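PDB 5GYR: cytochrome c' from Allochromatium vinosum, which carries a five-coordinate, high-spin heme c with no sixth ligand and has electron transfer activity, though its exact function is not known. Local coordinates for residues Gly85-Glu90 with Cys121-Glu126; Ala99-Thr104 with Glu108-Ala113. All coordinates share one frame; numbering follows the deposited sequence.

How the interactions relate
Both contacts join helix 86-104 to helix 107-128, the two helices that form the C-terminal hairpin of the chain. Interaction 2 lies close to the turn of the hairpin. Interaction 1 lies at the open end, where the first turn of helix 86-104 meets the heme-binding part of helix 107-128. Their centres are 20 Å apart and their nearest atoms about 9 Å apart, so they do not touch. Interaction 1 holds C121, C124 and H125, which bind heme c. Interaction 2 is further from it: the side chain of A113 is about 12 Å from the heme. The second subunit packs on interaction 2 and hydrogen-bonds to the heme of interaction 1.

Interaction 1: Gly85-Glu90 with Cys121-Glu126; sequences GKIARE and CKSCHE. With HEC (heme c), chain I.
I87 packs against S123 and C124 and is the main apolar side chain of the contact. Its CG2 methyl is anti to the backbone N and comes within 3.2 Å of S123 OG. The same methyl lies 3.8 Å from C124 CB. The other branch of I87 passes alongside the serine, with CD1 3.7 Å from S123 OG.

The hydroxyl of S123 lies between its own backbone N and carbonyl carbon (chi1 82°). There it makes a weak hydrogen bond with A120 O, one turn back. S123 OG also shares a hydrogen bond of 3.1 Å with a water. That water donates to E90 OE2 and so bridges the two helices beside I87. The other oxygen, E90 OE1, takes a salt bridge from K86 NZ at 2.8 Å, on the syn side of the carboxylate and tilted 29° out of its plane.

C124 meets I87 through its CB, while its SG is covalently bonded to heme CAC. C121 SG holds the neighbouring vinyl-derived carbon, CAB, and H125 NE2 binds the iron. C121 O sits 3.2 Å above the centre of the H125 ring plane. This is the CXXCH heme-attachment motif.

G85 is the N-cap of helix 86-104, and its N is hydrogen-bonded to D83 OD1 on strand 81-83. R12 and Q13, on helix 5-31 of the second subunit, are hydrogen-bonded to the same heme.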
ATOM      1  N   GLY A  85       4.172  -6.204   1.064  1.00 22.07           N
ATOM      2  CA  GLY A  85       5.336  -6.899   1.566  1.00 21.65           C
ATOM      3  C   GLY A  85       5.258  -8.409   1.418  1.00 21.64           C
ATOM      4  O   GLY A  85       4.198  -8.994   1.142  1.00 21.72           O
ATOM      5  N   LYS A  86       6.419  -9.019   1.599  1.00 22.08           N
ATOM      6  CA  LYS A  86       6.601 -10.444   1.420  1.00 23.56           C
ATOM      7  C   LYS A  86       5.676 -11.273   2.304  1.00 21.82           C
ATOM      8  O   LYS A  86       5.044 -12.216   1.828  1.00 25.02           O
ATOM      9  CB  LYS A  86       8.053 -10.778   1.725  1.00 28.05           C
ATOM     10  CG  LYS A  86       8.415 -12.228   1.646  1.00 33.25           C
ATOM     11  CD  LYS A  86       9.865 -12.399   2.057  1.00 38.52           C
ATOM     12  CE  LYS A  86      10.425 -13.720   1.590  1.00 45.18           C
ATOM     13  NZ  LYS A  86      10.115 -14.821   2.528  1.00 53.52           N
ATOM     14  N   ILE A  87       5.587 -10.907   3.576  1.00 18.94           N
ATOM     15  CA  ILE A  87       4.795 -11.701   4.510  1.00 20.20           C
ATOM     16  C   ILE A  87       3.307 -11.593   4.209  1.00 21.39           C
ATOM     17  O   ILE A  87       2.584 -12.588   4.280  1.00 17.78           O
ATOM     18  CB  ILE A  87       5.080 -11.345   5.980  1.00 21.74           C
ATOM     19  CG1 ILE A  87       6.569 -11.527   6.269  1.00 25.72           C
ATOM     20  CG2 ILE A  87       4.268 -12.249   6.894  1.00 19.30           C
ATOM     21  CD1 ILE A  87       6.998 -11.067   7.645  1.00 23.82           C
ATOM     22  N   ALA A  88       2.850 -10.399   3.850  1.00 20.44           N
ATOM     23  CA  ALA A  88       1.452 -10.204   3.491  1.00 20.72           C
ATOM     24  C   ALA A  88       1.078 -11.047   2.275  1.00 18.61           C
ATOM     25  O   ALA A  88      -0.010 -11.627   2.220  1.00 19.13           O
ATOM     26  CB  ALA A  88       1.179  -8.744   3.205  1.00 21.67           C
ATOM     27  N   ARG A  89       1.974 -11.096   1.296  1.00 17.95           N
ATOM     28  CA  ARG A  89       1.723 -11.881   0.112  1.00 19.84           C
ATOM     29  C   ARG A  89       1.718 -13.367   0.451  1.00 19.93           C
ATOM     30  O   ARG A  89       0.893 -14.112  -0.081  1.00 20.98           O
ATOM     31  CB  ARG A  89       2.727 -11.520  -0.995  1.00 24.29           C
ATOM     32  CG  ARG A  89       2.416 -10.150  -1.588  1.00 28.04           C
ATOM     33  CD  ARG A  89       3.229  -9.813  -2.817  1.00 35.29           C
ATOM     34  NE  ARG A  89       4.662  -9.770  -2.514  1.00 44.40           N
ATOM     35  CZ  ARG A  89       5.551 -10.689  -2.885  1.00 55.20           C
ATOM     36  NH1 ARG A  89       5.174 -11.747  -3.600  1.00 63.84           N
ATOM     37  NH2 ARG A  89       6.827 -10.539  -2.542  1.00 58.54           N
ATOM     38  N   GLU A  90       2.621 -13.788   1.332  1.00 18.87           N
ATOM     39  CA  GLU A  90       2.630 -15.177   1.807  1.00 13.68           C
ATOM     40  C   GLU A  90       1.313 -15.493   2.508  1.00 16.76           C
ATOM     41  O   GLU A  90       0.725 -16.547   2.298  1.00 18.69           O
ATOM     42  CB  GLU A  90       3.799 -15.456   2.751  1.00 20.36           C
ATOM     43  CG  GLU A  90       5.167 -15.532   2.071  1.00 27.78           C
ATOM     44  CD  GLU A  90       6.327 -15.617   3.106  1.00 33.15           C
ATOM     45  OE1 GLU A  90       7.541 -15.804   2.777  1.00 34.12           O
ATOM     46  OE2 GLU A  90       6.015 -15.519   4.310  1.00 33.27           O
ATOM     47  N   CYS A 121       0.958 -15.789  10.076  1.00 23.02           N
ATOM     48  CA  CYS A 121       0.528 -14.911  11.193  1.00 21.62           C
ATOM     49  C   CYS A 121       1.719 -14.624  12.091  1.00 21.29           C
ATOM     50  O   CYS A 121       2.052 -13.475  12.391  1.00 20.49           O
ATOM     51  CB  CYS A 121      -0.567 -15.555  12.056  1.00 21.92           C
ATOM     52  SG  CYS A 121      -1.946 -16.357  11.155  1.00 22.17           S
ATOM     53  N   LYS A 122       2.384 -15.705  12.484  1.00 22.20           N
ATOM     54  CA  LYS A 122       3.486 -15.623  13.433  1.00 23.43           C
ATOM     55  C   LYS A 122       4.675 -14.831  12.901  1.00 24.03           C
ATOM     56  O   LYS A 122       5.287 -14.052  13.627  1.00 24.27           O
ATOM     57  CB  LYS A 122       3.940 -17.024  13.813  1.00 21.17           C
ATOM     58  CG  LYS A 122       5.021 -17.029  14.862  1.00 32.73           C
ATOM     59  CD  LYS A 122       5.325 -18.435  15.345  1.00 38.93           C
ATOM     60  CE  LYS A 122       6.458 -18.434  16.355  1.00 45.67           C
ATOM     61  NZ  LYS A 122       6.373 -19.485  17.399  1.00 51.07           N
ATOM     62  N   SER A 123       4.999 -15.019  11.629  1.00 25.16           N
ATOM     63  CA  SER A 123       6.171 -14.377  11.080  1.00 25.91           C
ATOM     64  C   SER A 123       5.954 -12.870  10.992  1.00 26.86           C
ATOM     65  O   SER A 123       6.876 -12.104  11.257  1.00 28.41           O
ATOM     66  CB  SER A 123       6.534 -14.989   9.739  1.00 30.91           C
ATOM     67  OG  SER A 123       5.768 -14.427   8.745  1.00 37.57           O
ATOM     68  N   CYS A 124       4.737 -12.432  10.666  1.00 25.18           N
ATOM     69  CA  CYS A 124       4.459 -11.002  10.651  1.00 21.40           C
ATOM     70  C   CYS A 124       4.552 -10.420  12.062  1.00 22.74           C
ATOM     71  O   CYS A 124       5.100  -9.340  12.250  1.00 22.32           O
ATOM     72  CB  CYS A 124       3.091 -10.663  10.090  1.00 21.09           C
ATOM     73  SG  CYS A 124       2.919  -8.898   9.883  1.00 22.01           S
ATOM     74  N   HIS A 125       4.035 -11.147  13.046  1.00 22.19           N
ATOM     75  CA  HIS A 125       4.072 -10.662  14.423  1.00 21.56           C
ATOM     76  C   HIS A 125       5.484 -10.508  14.955  1.00 23.11           C
ATOM     77  O   HIS A 125       5.808  -9.532  15.619  1.00 21.69           O
ATOM     78  CB  HIS A 125       3.298 -11.592  15.343  1.00 22.12           C
ATOM     79  CG  HIS A 125       1.838 -11.617  15.046  1.00 20.37           C
ATOM     80  ND1 HIS A 125       1.027 -12.684  15.364  1.00 20.59           N
ATOM     81  CD2 HIS A 125       1.058 -10.725  14.400  1.00 21.74           C
ATOM     82  CE1 HIS A 125      -0.197 -12.441  14.938  1.00 18.94           C
ATOM     83  NE2 HIS A 125      -0.201 -11.256  14.353  1.00 21.63           N
ATOM     84  N   GLU A 126       6.324 -11.487  14.657  1.00 27.47           N
ATOM     85  CA  GLU A 126       7.695 -11.471  15.149  1.00 28.37           C
ATOM     86  C   GLU A 126       8.428 -10.229  14.658  1.00 30.51           C
ATOM     87  O   GLU A 126       9.176  -9.591  15.397  1.00 33.44           O
ATOM     88  CB  GLU A 126       8.430 -12.731  14.704  1.00 34.20           C
ATOM     89  CG  GLU A 126       8.001 -14.008  15.395  1.00 40.40           C
ATOM     90  CD  GLU A 126       8.570 -14.129  16.786  1.00 44.90           C
ATOM     91  OE1 GLU A 126       9.803 -14.204  16.955  1.00 63.17           O
ATOM     92  OE2 GLU A 126       7.768 -14.166  17.720  1.00 51.51           O
TER
HETATM   93 FE   HEC I 201      -1.970 -10.257  13.381  1.00 19.90          FE
HETATM   94  CHA HEC I 201      -2.379  -8.037  15.919  1.00 14.93           C
HETATM   95  CHB HEC I 201      -3.916 -12.553  15.094  1.00 17.48           C
HETATM   96  CHC HEC I 201      -1.981 -12.249  10.678  1.00 12.57           C
HETATM   97  CHD HEC I 201       0.067  -8.077  11.718  1.00 19.47           C
HETATM   98  NA  HEC I 201      -2.894 -10.321  15.164  1.00 20.65           N
HETATM   99  C1A HEC I 201      -2.988  -9.271  16.056  1.00 18.96           C
HETATM  100  C2A HEC I 201      -3.781  -9.657  17.180  1.00 21.82           C
HETATM  101  C3A HEC I 201      -4.203 -10.931  16.934  1.00 21.42           C
HETATM  102  C4A HEC I 201      -3.674 -11.333  15.682  1.00 20.38           C
HETATM  103  CMA HEC I 201      -5.067 -11.799  17.815  1.00 24.23           C
HETATM  104  CAA HEC I 201      -4.126  -8.809  18.409  1.00 24.84           C
HETATM  105  CBA HEC I 201      -5.334  -7.909  18.076  1.00 29.31           C
HETATM  106  CGA HEC I 201      -5.834  -7.082  19.251  1.00 35.57           C
HETATM  107  O1A HEC I 201      -6.948  -7.315  19.765  1.00 42.03           O
HETATM  108  O2A HEC I 201      -5.162  -6.137  19.708  1.00 40.02           O
HETATM  109  NB  HEC I 201      -2.780 -12.115  12.970  1.00 18.20           N
HETATM  110  C1B HEC I 201      -3.549 -12.850  13.771  1.00 19.67           C
HETATM  111  C2B HEC I 201      -3.926 -14.042  13.089  1.00 19.37           C
HETATM  112  C3B HEC I 201      -3.374 -13.975  11.834  1.00 18.80           C
HETATM  113  C4B HEC I 201      -2.666 -12.671  11.785  1.00 17.03           C
HETATM  114  CMB HEC I 201      -4.757 -15.159  13.679  1.00 20.35           C
HETATM  115  CAB HEC I 201      -3.512 -14.889  10.676  1.00 20.34           C
HETATM  116  CBB HEC I 201      -4.506 -15.773  10.547  1.00 18.59           C
HETATM  117  NC  HEC I 201      -1.066 -10.193  11.518  1.00 15.68           N
HETATM  118  C1C HEC I 201      -1.228 -11.111  10.543  1.00 16.34           C
HETATM  119  C2C HEC I 201      -0.465 -10.759   9.415  1.00 19.71           C
HETATM  120  C3C HEC I 201       0.136  -9.550   9.701  1.00 18.13           C
HETATM  121  C4C HEC I 201      -0.287  -9.192  11.037  1.00 19.33           C
HETATM  122  CMC HEC I 201      -0.305 -11.555   8.141  1.00 19.87           C
HETATM  123  CAC HEC I 201       1.038  -8.778   8.804  1.00 19.89           C
HETATM  124  CBC HEC I 201       1.363  -9.121   7.526  1.00 20.69           C
HETATM  125  ND  HEC I 201      -1.270  -8.522  13.744  1.00 17.79           N
HETATM  126  C1D HEC I 201      -0.481  -7.759  12.952  1.00 21.03           C
HETATM  127  C2D HEC I 201      -0.222  -6.451  13.554  1.00 21.59           C
HETATM  128  C3D HEC I 201      -0.904  -6.440  14.710  1.00 22.29           C
HETATM  129  C4D HEC I 201      -1.588  -7.736  14.802  1.00 22.27           C
HETATM  130  CMD HEC I 201       0.638  -5.324  13.027  1.00 24.53           C
HETATM  131  CAD HEC I 201      -0.986  -5.286  15.683  1.00 22.65           C
HETATM  132  CBD HEC I 201      -2.275  -4.488  15.375  1.00 20.04           C
HETATM  133  CGD HEC I 201      -2.450  -3.251  16.247  1.00 22.40           C
HETATM  134  O1D HEC I 201      -2.807  -2.135  15.771  1.00 24.28           O
HETATM  135  O2D HEC I 201      -2.262  -3.305  17.486  1.00 21.89           O
HETATM  136  O   HOH W   1       7.794 -15.079   6.484  1.00 38.34           O

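Interaction 2: Ala99-Thr104 with Glu108-Ala113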
ATOM      1  N   ALA A  99      -8.699 -21.969   2.364  1.00 17.08           N
ATOM      2  CA  ALA A  99     -10.124 -21.975   2.021  1.00 21.52           C
ATOM      3  C   ALA A  99     -10.431 -22.989   0.908  1.00 24.85           C
ATOM      4  O   ALA A  99     -11.418 -23.714   0.976  1.00 27.13           O
ATOM      5  CB  ALA A  99     -10.579 -20.584   1.605  1.00 25.59           C
ATOM      6  N   GLU A 100      -9.567 -23.040  -0.106  1.00 24.79           N
ATOM      7  CA  GLU A 100      -9.691 -24.035  -1.173  1.00 27.48           C
ATOM      8  C   GLU A 100      -9.651 -25.461  -0.652  1.00 27.76           C
ATOM      9  O   GLU A 100     -10.509 -26.293  -0.981  1.00 34.24           O
ATOM     10  CB  GLU A 100      -8.567 -23.869  -2.210  1.00 25.09           C
ATOM     11  CG  GLU A 100      -8.720 -22.650  -3.081  1.00 34.50           C
ATOM     12  CD  GLU A 100      -7.509 -22.411  -3.965  1.00 41.75           C
ATOM     13  OE1 GLU A 100      -6.649 -23.313  -4.080  1.00 47.08           O
ATOM     14  OE2 GLU A 100      -7.410 -21.314  -4.540  1.00 56.04           O
ATOM     15  N   VAL A 101      -8.646 -25.756   0.158  1.00 29.28           N
ATOM     16  CA  VAL A 101      -8.471 -27.100   0.687  1.00 30.03           C
ATOM     17  C   VAL A 101      -9.633 -27.446   1.633  1.00 26.62           C
ATOM     18  O   VAL A 101     -10.138 -28.572   1.642  1.00 33.20           O
ATOM     19  CB  VAL A 101      -7.121 -27.217   1.418  1.00 32.92           C
ATOM     20  CG1 VAL A 101      -7.005 -28.534   2.152  1.00 34.58           C
ATOM     21  CG2 VAL A 101      -5.943 -27.028   0.456  1.00 33.51           C
ATOM     22  N   ALA A 102     -10.058 -26.476   2.436  1.00 25.47           N
ATOM     23  CA  ALA A 102     -11.155 -26.707   3.376  1.00 31.41           C
ATOM     24  C   ALA A 102     -12.450 -27.085   2.655  1.00 33.95           C
ATOM     25  O   ALA A 102     -13.227 -27.874   3.168  1.00 36.43           O
ATOM     26  CB  ALA A 102     -11.388 -25.486   4.258  1.00 31.79           C
ATOM     27  N   ALA A 103     -12.662 -26.523   1.465  1.00 37.75           N
ATOM     28  CA  ALA A 103     -13.862 -26.833   0.681  1.00 40.72           C
ATOM     29  C   ALA A 103     -13.909 -28.297   0.232  1.00 44.18           C
ATOM     30  O   ALA A 103     -14.977 -28.820  -0.057  1.00 47.84           O
ATOM     31  CB  ALA A 103     -13.972 -25.907  -0.518  1.00 39.62           C
ATOM     32  N   THR A 104     -12.754 -28.956   0.175  1.00 45.77           N
ATOM     33  CA  THR A 104     -12.696 -30.381  -0.197  1.00 50.19           C
ATOM     34  C   THR A 104     -13.097 -31.327   0.944  1.00 44.84           C
ATOM     35  O   THR A 104     -13.420 -32.488   0.713  1.00 54.21           O
ATOM     36  CB  THR A 104     -11.289 -30.801  -0.692  1.00 38.32           C
ATOM     37  OG1 THR A 104     -10.377 -30.886   0.412  1.00 42.96           O
ATOM     38  CG2 THR A 104     -10.766 -29.839  -1.755  1.00 47.08           C
ATOM     39  N   GLU A 108      -6.598 -33.963   6.489  1.00 39.77           N
ATOM     40  CA  GLU A 108      -5.136 -34.006   6.474  1.00 39.03           C
ATOM     41  C   GLU A 108      -4.539 -32.896   5.606  1.00 36.64           C
ATOM     42  O   GLU A 108      -3.513 -32.325   5.956  1.00 35.44           O
ATOM     43  CB  GLU A 108      -4.604 -35.373   6.037  1.00 43.21           C
ATOM     44  CG  GLU A 108      -3.241 -35.750   6.617  1.00 48.38           C
ATOM     45  CD  GLU A 108      -3.193 -35.670   8.148  1.00 52.16           C
ATOM     46  OE1 GLU A 108      -4.215 -35.318   8.789  1.00 61.90           O
ATOM     47  OE2 GLU A 108      -2.117 -35.954   8.719  1.00 61.69           O
ATOM     48  N   ALA A 109      -5.189 -32.589   4.486  1.00 32.30           N
ATOM     49  CA  ALA A 109      -4.756 -31.488   3.631  1.00 31.08           C
ATOM     50  C   ALA A 109      -4.980 -30.148   4.339  1.00 28.56           C
ATOM     51  O   ALA A 109      -4.143 -29.249   4.274  1.00 31.76           O
ATOM     52  CB  ALA A 109      -5.490 -31.527   2.301  1.00 31.31           C
ATOM     53  N   VAL A 110      -6.106 -30.027   5.025  1.00 26.92           N
ATOM     54  CA  VAL A 110      -6.405 -28.826   5.816  1.00 27.83           C
ATOM     55  C   VAL A 110      -5.339 -28.609   6.886  1.00 27.25           C
ATOM     56  O   VAL A 110      -4.885 -27.486   7.093  1.00 28.80           O
ATOM     57  CB  VAL A 110      -7.803 -28.897   6.467  1.00 27.45           C
ATOM     58  CG1 VAL A 110      -7.981 -27.800   7.514  1.00 30.14           C
ATOM     59  CG2 VAL A 110      -8.874 -28.769   5.399  1.00 22.28           C
ATOM     60  N   LYS A 111      -4.923 -29.683   7.550  1.00 29.81           N
ATOM     61  CA  LYS A 111      -3.915 -29.574   8.599  1.00 29.00           C
ATOM     62  C   LYS A 111      -2.651 -28.905   8.063  1.00 29.64           C
ATOM     63  O   LYS A 111      -2.088 -28.016   8.702  1.00 29.56           O
ATOM     64  CB  LYS A 111      -3.590 -30.948   9.209  1.00 30.57           C
ATOM     65  CG  LYS A 111      -2.578 -30.874  10.328  1.00 36.18           C
ATOM     66  CD  LYS A 111      -2.353 -32.208  11.033  1.00 43.43           C
ATOM     67  CE  LYS A 111      -0.967 -32.274  11.676  1.00 46.63           C
ATOM     68  NZ  LYS A 111      -0.957 -33.098  12.918  1.00 51.62           N
ATOM     69  N   THR A 112      -2.212 -29.341   6.888  1.00 26.08           N
ATOM     70  CA  THR A 112      -1.027 -28.763   6.258  1.00 26.77           C
ATOM     71  C   THR A 112      -1.246 -27.301   5.878  1.00 23.79           C
ATOM     72  O   THR A 112      -0.403 -26.456   6.159  1.00 22.51           O
ATOM     73  CB  THR A 112      -0.621 -29.570   5.017  1.00 25.46           C
ATOM     74  OG1 THR A 112      -0.332 -30.910   5.417  1.00 29.48           O
ATOM     75  CG2 THR A 112       0.609 -28.952   4.337  1.00 26.32           C
ATOM     76  N   ALA A 113      -2.384 -27.014   5.256  1.00 23.68           N
ATOM     77  CA  ALA A 113      -2.729 -25.653   4.850  1.00 21.04           C
ATOM     78  C   ALA A 113      -2.896 -24.714   6.039  1.00 22.27           C
ATOM     79  O   ALA A 113      -2.494 -23.564   6.001  1.00 21.86           O
ATOM     80  CB  ALA A 113      -3.986 -25.663   3.997  1.00 17.38           C
TER
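V101 reaches across to helix 107-128 and meets A109, V110 and A113. Earlier in the segment, A99 packs on A47 of the second subunit. The CG1 branch of V101 is anti to the backbone N (chi1 172°) and points toward helix 107-128. CG1 lies 3.4 Å from A109 CB, which is tighter than usual for two carbons. It is equally close to the backbone of the facing helix, 3.4 Å from V110 N. The second branch, CG2, faces the next turn and lies 4.3 Å from A113 CB. One valine therefore spans a full turn of the partner helix.

A102 has only a methyl side chain, and V110 packs over its backbone, with V110 CG2 3.7 Å from A102 CA. The same methyl also touches V101, so V110 packs against two successive residues. A43 of the second subunit packs on A102, and Y34 of that subunit on V110. No hydrogen bond crosses between the segments; the contact is apolar packing.

T104, the last residue of the segment, turns back on its own chain. T104 OG1 donates to V101 O over 2.6 Å, in the carbonyl plane, with a C=O to donor angle of 147°. V101 O also accepts from T104 N, so two bonds grip this carbonyl. A weak bond from E106 N to T104 OG1 follows where the chain turns.

The two helix segments run nearly antiparallel, at 164°, with axes 8.6 Å apart. Small residues such as A102, A109 and A113 are consistent with this approach. The arrangement is an antiparallel helical hairpin, half of the four-helix bundle characteristic of cytochromes c'. Here helices of the second subunit supply the other half, consistent with domain swapping.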